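PDB 5AH5: leucine--trna ligase, which probably attaches L-leucine to tRNA(Leu) at the expense of ATP, as a class I aminoacyl-tRNA synthetase that also carries an editing domain. Local coordinates for residues 199-204 with 220-225; 227-232 with 407-412; 241-246 with 331-336. All blocks are in the same frame, centred on the assembly; numbering follows the deposited sequence.

Contact 1: residues 199-204 with 220-225; sequences RLLDDL and NWIGRT. With nucleotides of chain D.
Leu-201 and Arg-224 meet where helix 197-202 packs beside the junction between helix 212-222 and strand 224-234, the strand that runs from the class I catalytic body into the editing domain. CD2 of Leu-201 sits over the centre of the guanidinium, 3.4 Å from Arg-224 CZ, so an apolar branch closes one face of the flat cation while its rim stays available for polar partners. The arginine chain bends at chi3 (68°), which sets NE close to this methyl. At the edge of the guanidinium, Asp-202 gives a single oxygen to both terminal nitrogens: OD1 lies 3.2 Å from Arg-224 NH1 and 3.3 Å from NH2. The grip is end-on, the carboxylate and guanidinium planes turned 61° apart; NH1 has its stronger partner in Asp-198, through a salt bridge. Deeper in, Ile-222 brings its CD1 to 3.8 Å from Leu-200 CB; a slim aliphatic branch suits this buried place against the helix backbone. Gly-223, with positive phi (64°), lets the chain leave the helix and enter the strand. On the tRNA side, Asn-220 ND2 makes a weak but nearly straight bond to O2' of G79 of chain D, at 3.4 Å.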
loop_
_atom_site.group_PDB
_atom_site.type_symbol
_atom_site.label_atom_id
_atom_site.label_comp_id
_atom_site.label_asym_id
_atom_site.label_seq_id
_atom_site.Cartn_x
_atom_site.Cartn_y
_atom_site.Cartn_z
ATOM N N ARG B 199 -4.486 -8.540 -17.191
ATOM C CA ARG B 199 -3.998 -9.247 -16.033
ATOM C C ARG B 199 -4.021 -8.465 -14.730
ATOM O O ARG B 199 -4.241 -9.058 -13.671
ATOM C CB ARG B 199 -2.596 -9.657 -16.257
ATOM C CG ARG B 199 -2.429 -10.805 -17.207
ATOM C CD ARG B 199 -1.170 -11.521 -16.780
ATOM N NE ARG B 199 -0.120 -11.397 -17.714
ATOM C CZ ARG B 199 1.162 -11.602 -17.438
ATOM N NH1 ARG B 199 1.608 -11.868 -16.200
ATOM N NH2 ARG B 199 2.019 -11.476 -18.446
ATOM N N LEU B 200 -3.737 -7.167 -14.808
ATOM C CA LEU B 200 -3.879 -6.274 -13.679
ATOM C C LEU B 200 -5.346 -6.227 -13.182
ATOM O O LEU B 200 -5.611 -6.221 -11.982
ATOM C CB LEU B 200 -3.418 -4.856 -14.067
ATOM C CG LEU B 200 -1.906 -4.698 -14.275
ATOM C CD1 LEU B 200 -1.595 -3.324 -14.887
ATOM C CD2 LEU B 200 -1.137 -4.949 -12.963
ATOM N N LEU B 201 -6.283 -6.200 -14.110
ATOM C CA LEU B 201 -7.694 -6.101 -13.788
ATOM C C LEU B 201 -8.225 -7.445 -13.256
ATOM O O LEU B 201 -8.732 -7.497 -12.160
ATOM C CB LEU B 201 -8.460 -5.655 -15.035
ATOM C CG LEU B 201 -9.947 -5.388 -14.908
ATOM C CD1 LEU B 201 -10.257 -4.453 -13.738
ATOM C CD2 LEU B 201 -10.458 -4.820 -16.221
ATOM N N ASP B 202 -8.040 -8.531 -14.007
ATOM C CA ASP B 202 -8.531 -9.852 -13.595
ATOM C C ASP B 202 -7.850 -10.452 -12.339
ATOM O O ASP B 202 -8.502 -11.216 -11.590
ATOM C CB ASP B 202 -8.432 -10.851 -14.760
ATOM C CG ASP B 202 -9.209 -10.392 -16.042
ATOM O OD1 ASP B 202 -10.029 -9.448 -15.975
ATOM O OD2 ASP B 202 -8.963 -10.985 -17.127
ATOM N N ASP B 203 -6.559 -10.160 -12.111
ATOM C CA ASP B 203 -5.868 -10.720 -10.954
ATOM C C ASP B 203 -6.257 -10.030 -9.653
ATOM O O ASP B 203 -5.942 -10.555 -8.598
ATOM C CB ASP B 203 -4.336 -10.750 -11.108
ATOM C CG ASP B 203 -3.867 -11.587 -12.295
ATOM O OD1 ASP B 203 -4.673 -12.382 -12.853
ATOM O OD2 ASP B 203 -2.671 -11.430 -12.687
ATOM N N LEU B 204 -6.947 -8.883 -9.710
ATOM C CA LEU B 204 -7.611 -8.327 -8.526
ATOM C C LEU B 204 -8.565 -9.299 -7.808
ATOM O O LEU B 204 -8.670 -9.250 -6.571
ATOM C CB LEU B 204 -8.388 -7.059 -8.854
ATOM C CG LEU B 204 -7.482 -5.869 -9.221
ATOM C CD1 LEU B 204 -8.279 -4.828 -9.949
ATOM C CD2 LEU B 204 -6.817 -5.273 -8.023
ATOM N N ASN B 220 -11.462 0.881 -11.416
ATOM C CA ASN B 220 -11.892 2.109 -12.052
ATOM C C ASN B 220 -10.743 2.852 -12.737
ATOM O O ASN B 220 -10.992 3.572 -13.693
ATOM C CB ASN B 220 -12.452 3.087 -11.024
ATOM C CG ASN B 220 -13.766 2.622 -10.381
ATOM O OD1 ASN B 220 -14.455 1.732 -10.873
ATOM N ND2 ASN B 220 -14.099 3.244 -9.265
ATOM N N TRP B 221 -9.519 2.761 -12.202
ATOM C CA TRP B 221 -8.358 3.385 -12.862
ATOM C C TRP B 221 -8.047 2.721 -14.200
ATOM O O TRP B 221 -7.848 3.398 -15.211
ATOM C CB TRP B 221 -7.134 3.370 -11.973
ATOM C CG TRP B 221 -6.049 4.181 -12.526
ATOM C CD1 TRP B 221 -4.958 3.733 -13.223
ATOM C CD2 TRP B 221 -5.943 5.604 -12.469
ATOM N NE1 TRP B 221 -4.173 4.808 -13.593
ATOM C CE2 TRP B 221 -4.752 5.961 -13.131
ATOM C CE3 TRP B 221 -6.727 6.619 -11.889
ATOM C CZ2 TRP B 221 -4.353 7.289 -13.263
ATOM C CZ3 TRP B 221 -6.335 7.921 -12.013
ATOM C CH2 TRP B 221 -5.151 8.264 -12.693
ATOM N N ILE B 222 -8.016 1.395 -14.204
ATOM C CA ILE B 222 -7.714 0.654 -15.426
ATOM C C ILE B 222 -8.823 0.865 -16.460
ATOM O O ILE B 222 -8.544 1.201 -17.618
ATOM C CB ILE B 222 -7.498 -0.822 -15.131
ATOM C CG1 ILE B 222 -6.244 -0.999 -14.241
ATOM C CG2 ILE B 222 -7.438 -1.630 -16.421
ATOM C CD1 ILE B 222 -6.226 -2.327 -13.510
ATOM N N GLY B 223 -10.062 0.662 -15.998
ATOM C CA GLY B 223 -11.277 1.112 -16.663
ATOM C C GLY B 223 -11.476 0.444 -17.992
ATOM O O GLY B 223 -11.506 1.114 -19.030
ATOM N N ARG B 224 -11.547 -0.869 -17.981
ATOM C CA ARG B 224 -11.897 -1.636 -19.195
ATOM C C ARG B 224 -13.398 -1.467 -19.625
ATOM O O ARG B 224 -14.328 -1.610 -18.807
ATOM C CB ARG B 224 -11.564 -3.112 -19.009
ATOM C CG ARG B 224 -11.789 -3.948 -20.253
ATOM C CD ARG B 224 -11.229 -5.347 -20.113
ATOM N NE ARG B 224 -11.981 -6.121 -19.135
ATOM C CZ ARG B 224 -11.531 -7.194 -18.476
ATOM N NH1 ARG B 224 -10.294 -7.679 -18.643
ATOM N NH2 ARG B 224 -12.340 -7.792 -17.609
ATOM N N THR B 225 -13.599 -1.156 -20.908
ATOM C CA THR B 225 -14.913 -0.819 -21.508
ATOM C C THR B 225 -15.163 -1.753 -22.689
ATOM O O THR B 225 -14.230 -2.146 -23.402
ATOM C CB THR B 225 -14.926 0.655 -22.001
ATOM O OG1 THR B 225 -14.872 1.532 -20.875
ATOM C CG2 THR B 225 -16.182 1.001 -22.797
ATOM P P G D 79 -11.293 10.586 -3.976
ATOM O OP1 G D 79 -9.846 10.925 -4.080
ATOM O OP2 G D 79 -12.322 11.641 -4.167
ATOM O "O5'" G D 79 -11.643 9.468 -5.040
ATOM C "C5'" G D 79 -10.703 8.406 -5.161
ATOM C "C4'" G D 79 -11.262 7.363 -6.054
ATOM O "O4'" G D 79 -12.571 6.930 -5.555
ATOM C "C3'" G D 79 -11.568 7.825 -7.469
ATOM O "O3'" G D 79 -10.383 7.925 -8.257
ATOM C "C2'" G D 79 -12.475 6.703 -7.913
ATOM O "O2'" G D 79 -11.797 5.501 -8.141
ATOM C "C1'" G D 79 -13.351 6.521 -6.662
ATOM N N9 G D 79 -14.564 7.329 -6.703
ATOM C C8 G D 79 -14.901 8.421 -5.936
ATOM N N7 G D 79 -16.079 8.903 -6.222
ATOM C C5 G D 79 -16.542 8.086 -7.248
ATOM C C6 G D 79 -17.776 8.098 -7.949
ATOM O O6 G D 79 -18.743 8.859 -7.799
ATOM N N1 G D 79 -17.833 7.085 -8.902
ATOM C C2 G D 79 -16.832 6.175 -9.147
ATOM N N2 G D 79 -17.069 5.270 -10.114
ATOM N N3 G D 79 -15.693 6.134 -8.479
ATOM C C4 G D 79 -15.614 7.116 -7.558
ATOM P P C D 80 -10.164 9.116 -9.341
ATOM O OP1 C D 80 -8.734 9.088 -9.801
ATOM O OP2 C D 80 -10.772 10.363 -8.862
ATOM O "O5'" C D 80 -11.048 8.665 -10.573
ATOM C "C5'" C D 80 -10.595 7.702 -11.494
ATOM C "C4'" C D 80 -11.700 7.398 -12.467
ATOM O "O4'" C D 80 -12.875 6.898 -11.771
ATOM C "C3'" C D 80 -12.244 8.573 -13.263
ATOM O "O3'" C D 80 -11.334 8.919 -14.305
ATOM C "C2'" C D 80 -13.549 7.980 -13.761
ATOM O "O2'" C D 80 -13.342 7.009 -14.758
ATOM C "C1'" C D 80 -14.051 7.294 -12.486
ATOM N N1 C D 80 -14.873 8.203 -11.640
ATOM C C2 C D 80 -16.172 8.505 -12.056
ATOM O O2 C D 80 -16.610 7.970 -13.085
ATOM N N3 C D 80 -16.921 9.360 -11.320
ATOM C C4 C D 80 -16.388 9.965 -10.257
ATOM N N4 C D 80 -17.154 10.810 -9.567
ATOM C C5 C D 80 -15.041 9.731 -9.852
ATOM C C6 C D 80 -14.334 8.835 -10.552
#

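Contact 2: residues 227-232 with 407-412; sequences GAEVRF and STQYRL. With nucleotides of chain D.
Gly-227 and Ser-407 form an antiparallel hydrogen-bonded pair between strands 224-234 and 404-410, the outgoing and returning strands that tether the editing domain to the catalytic body. Gly-227 N donates to Ser-407 O at 3.0 Å, and Ser-407 N donates back to Gly-227 O over the same distance. The two bonds differ in approach: the first donor lies in the plane of its carbonyl, whereas the second stands well above it. The short segments are steeply turned, 109° apart, and backbone bonds of Glu-229 with Gln-405 and of Gln-409 with Thr-225 continue the ladder. Glycine suits its place through its backbone angles (phi -171°, psi -155°), which are far more accessible to glycine than to other residues.

The serine hydroxyl then carries the contact onto side chains. With OG anti to the backbone N, Ser-407 donates from OG to Glu-229 OE2 at 3.0 Å, meeting that oxygen on its anti side. The same OG accepts a weak bond from Gln-409 NE2, whose chain folds back at chi2, so one small hydroxyl is used as both donor and acceptor. The glutamate is long enough to reach it from two residues beyond the paired glycine, and its CG packs 3.7 Å from Ser-407 CB. Phe-244 of strand 243-245 lies against both Ser-407 and Gln-409.

Beyond the crossing, strand 404-410 gives way to Arg-411, which faces the tRNA. Its NH1 bonds to Trp-221 O and its guanidinium makes a cation-pi contact with the Trp-221 ring, a second shell that steadies the group. With its chain extended from CG to NE, Arg-411 reaches the sugar-phosphate backbone, which a cation suits: NE donates to O3' of C80 of chain D at 2.9 Å, while NH2 reaches OP1 of A81 of chain D at 3.0 Å.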
loop_
_atom_site.group_PDB
_atom_site.type_symbol
_atom_site.label_atom_id
_atom_site.label_comp_id
_atom_site.label_asym_id
_atom_site.label_seq_id
_atom_site.Cartn_x
_atom_site.Cartn_y
_atom_site.Cartn_z
ATOM N N GLY B 227 -17.482 -2.343 -26.304
ATOM C CA GLY B 227 -18.259 -1.610 -27.321
ATOM C C GLY B 227 -18.026 -2.094 -28.745
ATOM O O GLY B 227 -17.641 -3.249 -28.972
ATOM N N ALA B 228 -18.248 -1.210 -29.713
ATOM C CA ALA B 228 -18.004 -1.554 -31.122
ATOM C C ALA B 228 -17.296 -0.448 -31.910
ATOM O O ALA B 228 -17.597 0.752 -31.745
ATOM C CB ALA B 228 -19.311 -1.931 -31.796
ATOM N N GLU B 229 -16.358 -0.880 -32.761
ATOM C CA GLU B 229 -15.655 -0.002 -33.701
ATOM C C GLU B 229 -16.305 -0.137 -35.080
ATOM O O GLU B 229 -16.391 -1.248 -35.618
ATOM C CB GLU B 229 -14.147 -0.329 -33.777
ATOM C CG GLU B 229 -13.308 0.302 -32.667
ATOM C CD GLU B 229 -11.824 -0.037 -32.761
ATOM O OE1 GLU B 229 -11.161 0.478 -33.683
ATOM O OE2 GLU B 229 -11.306 -0.790 -31.905
ATOM N N VAL B 230 -16.778 0.989 -35.626
ATOM C CA VAL B 230 -17.385 1.057 -36.964
ATOM C C VAL B 230 -16.454 1.876 -37.860
ATOM O O VAL B 230 -16.166 3.037 -37.552
ATOM C CB VAL B 230 -18.777 1.732 -36.927
ATOM C CG1 VAL B 230 -19.455 1.638 -38.287
ATOM C CG2 VAL B 230 -19.656 1.111 -35.850
ATOM N N ARG B 231 -15.986 1.271 -38.956
ATOM C CA ARG B 231 -15.045 1.931 -39.876
ATOM C C ARG B 231 -15.795 2.844 -40.857
ATOM O O ARG B 231 -16.809 2.441 -41.414
ATOM C CB ARG B 231 -14.189 0.892 -40.617
ATOM C CG ARG B 231 -13.326 0.041 -39.687
ATOM C CD ARG B 231 -12.281 -0.785 -40.432
ATOM N NE ARG B 231 -11.234 0.045 -41.044
ATOM C CZ ARG B 231 -10.081 -0.404 -41.558
ATOM N NH1 ARG B 231 -9.767 -1.701 -41.548
ATOM N NH2 ARG B 231 -9.215 0.462 -42.085
ATOM N N PHE B 232 -15.297 4.072 -41.044
ATOM C CA PHE B 232 -15.943 5.095 -41.890
ATOM C C PHE B 232 -14.988 5.565 -43.008
ATOM O O PHE B 232 -14.000 6.257 -42.727
ATOM C CB PHE B 232 -16.370 6.299 -41.033
ATOM C CG PHE B 232 -17.714 6.147 -40.359
ATOM C CD1 PHE B 232 -17.905 5.208 -39.355
ATOM C CD2 PHE B 232 -18.782 6.984 -40.696
ATOM C CE1 PHE B 232 -19.135 5.086 -38.722
ATOM C CE2 PHE B 232 -20.019 6.862 -40.070
ATOM C CZ PHE B 232 -20.193 5.913 -39.079
ATOM N N SER B 407 -14.956 -4.254 -29.841
ATOM C CA SER B 407 -13.894 -3.371 -29.371
ATOM C C SER B 407 -13.765 -3.415 -27.843
ATOM O O SER B 407 -14.757 -3.229 -27.133
ATOM C CB SER B 407 -14.212 -1.958 -29.835
ATOM O OG SER B 407 -13.162 -1.061 -29.541
ATOM N N THR B 408 -12.551 -3.682 -27.355
ATOM C CA THR B 408 -12.224 -3.556 -25.916
ATOM C C THR B 408 -11.318 -2.329 -25.700
ATOM O O THR B 408 -10.179 -2.311 -26.187
ATOM C CB THR B 408 -11.520 -4.824 -25.362
ATOM O OG1 THR B 408 -12.286 -5.998 -25.654
ATOM C CG2 THR B 408 -11.362 -4.732 -23.852
ATOM N N GLN B 409 -11.818 -1.323 -24.970
ATOM C CA GLN B 409 -11.049 -0.094 -24.657
ATOM C C GLN B 409 -10.675 0.055 -23.172
ATOM O O GLN B 409 -11.413 -0.390 -22.289
ATOM C CB GLN B 409 -11.820 1.148 -25.103
ATOM C CG GLN B 409 -12.236 1.159 -26.591
ATOM C CD GLN B 409 -11.087 1.049 -27.613
ATOM O OE1 GLN B 409 -9.904 1.227 -27.311
ATOM N NE2 GLN B 409 -11.453 0.742 -28.838
ATOM N N TYR B 410 -9.544 0.713 -22.905
ATOM C CA TYR B 410 -9.043 0.888 -21.541
ATOM C C TYR B 410 -8.798 2.346 -21.259
ATOM O O TYR B 410 -8.214 3.032 -22.078
ATOM C CB TYR B 410 -7.745 0.106 -21.354
ATOM C CG TYR B 410 -7.862 -1.376 -21.628
ATOM C CD1 TYR B 410 -7.787 -1.876 -22.934
ATOM C CD2 TYR B 410 -8.059 -2.279 -20.594
ATOM C CE1 TYR B 410 -7.929 -3.219 -23.189
ATOM C CE2 TYR B 410 -8.163 -3.628 -20.836
ATOM C CZ TYR B 410 -8.113 -4.091 -22.126
ATOM O OH TYR B 410 -8.236 -5.419 -22.348
ATOM N N ARG B 411 -9.208 2.826 -20.094
ATOM C CA ARG B 411 -8.868 4.190 -19.641
ATOM C C ARG B 411 -7.354 4.390 -19.349
ATOM O O ARG B 411 -6.832 5.490 -19.488
ATOM C CB ARG B 411 -9.660 4.464 -18.387
ATOM C CG ARG B 411 -9.469 5.798 -17.725
ATOM C CD ARG B 411 -10.042 5.810 -16.316
ATOM N NE ARG B 411 -9.602 7.027 -15.645
ATOM C CZ ARG B 411 -8.357 7.282 -15.220
ATOM N NH1 ARG B 411 -7.383 6.373 -15.308
ATOM N NH2 ARG B 411 -8.097 8.459 -14.673
ATOM N N LEU B 412 -6.728 3.341 -18.828
ATOM C CA LEU B 412 -5.306 3.273 -18.499
ATOM C C LEU B 412 -4.434 3.805 -19.657
ATOM O O LEU B 412 -4.524 3.336 -20.810
ATOM C CB LEU B 412 -4.960 1.799 -18.243
ATOM C CG LEU B 412 -3.566 1.449 -17.782
ATOM C CD1 LEU B 412 -3.306 2.083 -16.444
ATOM C CD2 LEU B 412 -3.340 -0.044 -17.722
ATOM P P C D 80 -10.164 9.116 -9.341
ATOM O OP1 C D 80 -8.734 9.088 -9.801
ATOM O OP2 C D 80 -10.772 10.363 -8.862
ATOM O "O5'" C D 80 -11.048 8.665 -10.573
ATOM C "C5'" C D 80 -10.595 7.702 -11.494
ATOM C "C4'" C D 80 -11.700 7.398 -12.467
ATOM O "O4'" C D 80 -12.875 6.898 -11.771
ATOM C "C3'" C D 80 -12.244 8.573 -13.263
ATOM O "O3'" C D 80 -11.334 8.919 -14.305
ATOM C "C2'" C D 80 -13.549 7.980 -13.761
ATOM O "O2'" C D 80 -13.342 7.009 -14.758
ATOM C "C1'" C D 80 -14.051 7.294 -12.486
ATOM N N1 C D 80 -14.873 8.203 -11.640
ATOM C C2 C D 80 -16.172 8.505 -12.056
ATOM O O2 C D 80 -16.610 7.970 -13.085
ATOM N N3 C D 80 -16.921 9.360 -11.320
ATOM C C4 C D 80 -16.388 9.965 -10.257
ATOM N N4 C D 80 -17.154 10.810 -9.567
ATOM C C5 C D 80 -15.041 9.731 -9.852
ATOM C C6 C D 80 -14.334 8.835 -10.552
ATOM P P A D 81 -11.098 10.455 -14.736
ATOM O OP1 A D 81 -10.050 10.415 -15.778
ATOM O OP2 A D 81 -10.904 11.295 -13.549
ATOM O "O5'" A D 81 -12.476 10.849 -15.432
ATOM C "C5'" A D 81 -12.878 10.063 -16.567
ATOM C "C4'" A D 81 -14.274 10.396 -17.024
ATOM O "O4'" A D 81 -15.255 9.870 -16.096
ATOM C "C3'" A D 81 -14.655 11.872 -17.157
ATOM O "O3'" A D 81 -14.016 12.403 -18.317
ATOM C "C2'" A D 81 -16.170 11.749 -17.219
ATOM O "O2'" A D 81 -16.635 11.349 -18.497
ATOM C "C1'" A D 81 -16.412 10.685 -16.140
ATOM N N9 A D 81 -16.567 11.322 -14.842
ATOM C C8 A D 81 -15.614 11.625 -13.903
ATOM N N7 A D 81 -16.080 12.278 -12.867
ATOM C C5 A D 81 -17.431 12.427 -13.150
ATOM C C6 A D 81 -18.487 13.028 -12.440
ATOM N N6 A D 81 -18.338 13.615 -11.252
ATOM N N1 A D 81 -19.712 13.013 -13.008
ATOM C C2 A D 81 -19.862 12.416 -14.199
ATOM N N3 A D 81 -18.950 11.814 -14.960
ATOM C C4 A D 81 -17.742 11.855 -14.371
#

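Contact 3: residues 241-246 with 331-336; sequences INAFTT and TGAVIG. With nucleotides of chain D.
Thr-331 and Asn-242 make the stronger of two polar links between these segments: the threonine OG1 donates to Asn-242 O at 2.9 Å, tilted 17° from the carbonyl plane. Its chi1 of 56° holds OG1 between the backbone N and the carbonyl carbon, from where it also lies beside Phe-244 CB. The other link is a weak backbone bond from Phe-244 N to Ala-333 O. Gly-332 adopts backbone angles that call for glycine, turning the chain between Thr-331 and Ala-333.

Apolar contacts fill the crossing. Small residues suit it: Ala-243 CB is 4.1 Å from Ala-333 CB and equally far from Ile-335 CB. The beta-branched Ile-335 extends the packing, with CG2 at 3.6 Å from Thr-245 CB.

Contacts with the tRNA gather on A84 of chain D. Its O3' is held by three groups: Thr-245 OG1 at 2.7 Å, Thr-246 N at 2.9 Å and Thr-246 OG1 at 3.0 Å. Threonines suit this place, being small enough to line a pocket while offering hydroxyls to the ribose. From the other segment, Val-334 brings CG1 to 3.4 Å from C5 of the adenine. Two neighbouring threonines gripping an adenosine O3' are consistent with the threonine-rich part of the leucyl-tRNA synthetase editing pocket, probably occupied here by the 3' end of the tRNA.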
loop_
_atom_site.group_PDB
_atom_site.type_symbol
_atom_site.label_atom_id
_atom_site.label_comp_id
_atom_site.label_asym_id
_atom_site.label_seq_id
_atom_site.Cartn_x
_atom_site.Cartn_y
_atom_site.Cartn_z
ATOM N N ILE B 241 -11.598 6.096 -40.810
ATOM C CA ILE B 241 -11.530 6.532 -39.413
ATOM C C ILE B 241 -12.553 5.746 -38.569
ATOM O O ILE B 241 -13.753 6.019 -38.605
ATOM C CB ILE B 241 -11.672 8.081 -39.269
ATOM C CG1 ILE B 241 -13.016 8.614 -39.816
ATOM C CG2 ILE B 241 -10.484 8.778 -39.943
ATOM C CD1 ILE B 241 -13.087 10.120 -39.969
ATOM N N ASN B 242 -12.054 4.740 -37.844
ATOM C CA ASN B 242 -12.890 3.876 -36.975
ATOM C C ASN B 242 -13.451 4.613 -35.756
ATOM O O ASN B 242 -12.693 4.988 -34.868
ATOM C CB ASN B 242 -12.144 2.599 -36.533
ATOM C CG ASN B 242 -10.628 2.788 -36.417
ATOM O OD1 ASN B 242 -10.145 3.848 -36.012
ATOM N ND2 ASN B 242 -9.876 1.760 -36.794
ATOM N N ALA B 243 -14.768 4.847 -35.741
ATOM C CA ALA B 243 -15.457 5.428 -34.577
ATOM C C ALA B 243 -15.728 4.328 -33.533
ATOM O O ALA B 243 -15.625 3.137 -33.845
ATOM C CB ALA B 243 -16.759 6.106 -34.994
ATOM N N PHE B 244 -16.051 4.738 -32.300
ATOM C CA PHE B 244 -16.330 3.812 -31.191
ATOM C C PHE B 244 -17.647 4.185 -30.491
ATOM O O PHE B 244 -17.869 5.355 -30.137
ATOM C CB PHE B 244 -15.162 3.783 -30.187
ATOM C CG PHE B 244 -15.423 2.926 -28.961
ATOM C CD1 PHE B 244 -15.228 1.538 -29.002
ATOM C CD2 PHE B 244 -15.859 3.511 -27.761
ATOM C CE1 PHE B 244 -15.478 0.760 -27.882
ATOM C CE2 PHE B 244 -16.108 2.734 -26.638
ATOM C CZ PHE B 244 -15.916 1.358 -26.699
ATOM N N THR B 245 -18.512 3.187 -30.299
ATOM C CA THR B 245 -19.759 3.389 -29.559
ATOM C C THR B 245 -20.177 2.124 -28.776
ATOM O O THR B 245 -19.765 0.987 -29.092
ATOM C CB THR B 245 -20.888 3.913 -30.515
ATOM O OG1 THR B 245 -21.860 4.733 -29.812
ATOM C CG2 THR B 245 -21.554 2.755 -31.287
ATOM N N THR B 246 -20.964 2.367 -27.731
ATOM C CA THR B 246 -21.687 1.329 -27.005
ATOM C C THR B 246 -23.106 1.147 -27.582
ATOM O O THR B 246 -23.646 0.039 -27.564
ATOM C CB THR B 246 -21.759 1.666 -25.501
ATOM O OG1 THR B 246 -22.410 2.931 -25.316
ATOM C CG2 THR B 246 -20.342 1.714 -24.886
ATOM N N THR B 331 -11.283 5.463 -29.412
ATOM C CA THR B 331 -10.460 5.761 -30.592
ATOM C C THR B 331 -10.269 7.266 -30.873
ATOM O O THR B 331 -9.368 7.640 -31.636
ATOM C CB THR B 331 -11.065 5.106 -31.846
ATOM O OG1 THR B 331 -12.432 5.537 -32.008
ATOM C CG2 THR B 331 -10.997 3.582 -31.729
ATOM N N GLY B 332 -11.105 8.112 -30.262
ATOM C CA GLY B 332 -11.045 9.558 -30.471
ATOM C C GLY B 332 -11.890 10.008 -31.647
ATOM O O GLY B 332 -11.710 11.124 -32.147
ATOM N N ALA B 333 -12.795 9.127 -32.090
ATOM C CA ALA B 333 -13.835 9.439 -33.071
ATOM C C ALA B 333 -15.190 9.041 -32.472
ATOM O O ALA B 333 -15.303 7.965 -31.876
ATOM C CB ALA B 333 -13.571 8.676 -34.368
ATOM N N VAL B 334 -16.198 9.909 -32.605
ATOM C CA VAL B 334 -17.568 9.595 -32.163
ATOM C C VAL B 334 -18.559 9.643 -33.340
ATOM O O VAL B 334 -18.192 9.982 -34.464
ATOM C CB VAL B 334 -18.018 10.465 -30.955
ATOM C CG1 VAL B 334 -16.877 10.611 -29.959
ATOM C CG2 VAL B 334 -18.533 11.836 -31.385
ATOM N N ILE B 335 -19.823 9.340 -33.055
ATOM C CA ILE B 335 -20.769 8.851 -34.060
ATOM C C ILE B 335 -22.176 9.288 -33.633
ATOM O O ILE B 335 -22.946 8.507 -33.077
ATOM C CB ILE B 335 -20.584 7.309 -34.196
ATOM C CG1 ILE B 335 -21.483 6.692 -35.266
ATOM C CG2 ILE B 335 -20.761 6.585 -32.858
ATOM C CD1 ILE B 335 -21.181 5.221 -35.502
ATOM N N GLY B 336 -22.495 10.557 -33.906
ATOM C CA GLY B 336 -23.549 11.289 -33.174
ATOM C C GLY B 336 -25.020 11.160 -33.571
ATOM O O GLY B 336 -25.353 11.052 -34.751
ATOM P P A D 84 -20.139 6.226 -21.561
ATOM O OP1 A D 84 -21.169 5.323 -20.995
ATOM O OP2 A D 84 -18.737 5.757 -21.747
ATOM O "O5'" A D 84 -20.710 6.665 -22.982
ATOM C "C5'" A D 84 -20.441 5.870 -24.162
ATOM C "C4'" A D 84 -20.713 6.684 -25.402
ATOM O "O4'" A D 84 -19.847 7.852 -25.415
ATOM C "C3'" A D 84 -20.432 6.022 -26.747
ATOM O "O3'" A D 84 -21.477 5.151 -27.166
ATOM C "C2'" A D 84 -20.334 7.233 -27.660
ATOM O "O2'" A D 84 -21.628 7.684 -28.027
ATOM C "C1'" A D 84 -19.605 8.239 -26.756
ATOM N N9 A D 84 -18.157 8.348 -26.957
ATOM C C8 A D 84 -17.294 7.449 -27.542
ATOM N N7 A D 84 -16.050 7.867 -27.594
ATOM C C5 A D 84 -16.094 9.119 -26.995
ATOM C C6 A D 84 -15.099 10.082 -26.741
ATOM N N6 A D 84 -13.811 9.917 -27.055
ATOM N N1 A D 84 -15.476 11.228 -26.131
ATOM C C2 A D 84 -16.767 11.389 -25.803
ATOM N N3 A D 84 -17.791 10.553 -25.980
ATOM C C4 A D 84 -17.385 9.428 -26.599
#

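Overall arrangement
The contacts run outward from the catalytic body into the editing domain. Contacts 1 and 2 share strand 224-234, and Thr-225 and Gln-409 join them by a probable backbone hydrogen bond; contact 3 lies about 8 Å from contact 2, centre to centre, with strands 243-245 and 224-234 paired. Contacts 1 and 3 are mostly buried, although contact 1 has an ion pair at its more exposed border; contact 2 is partly buried. Chemistry changes accordingly: aliphatic packing and a salt bridge at the helix-strand junction, polar pairing in the tether, small apolar residues with threonine hydroxyls within the domain. All touch chain D: contact 1 at G79 and C80, contact 2 at C80 and A81, contact 3 at A84.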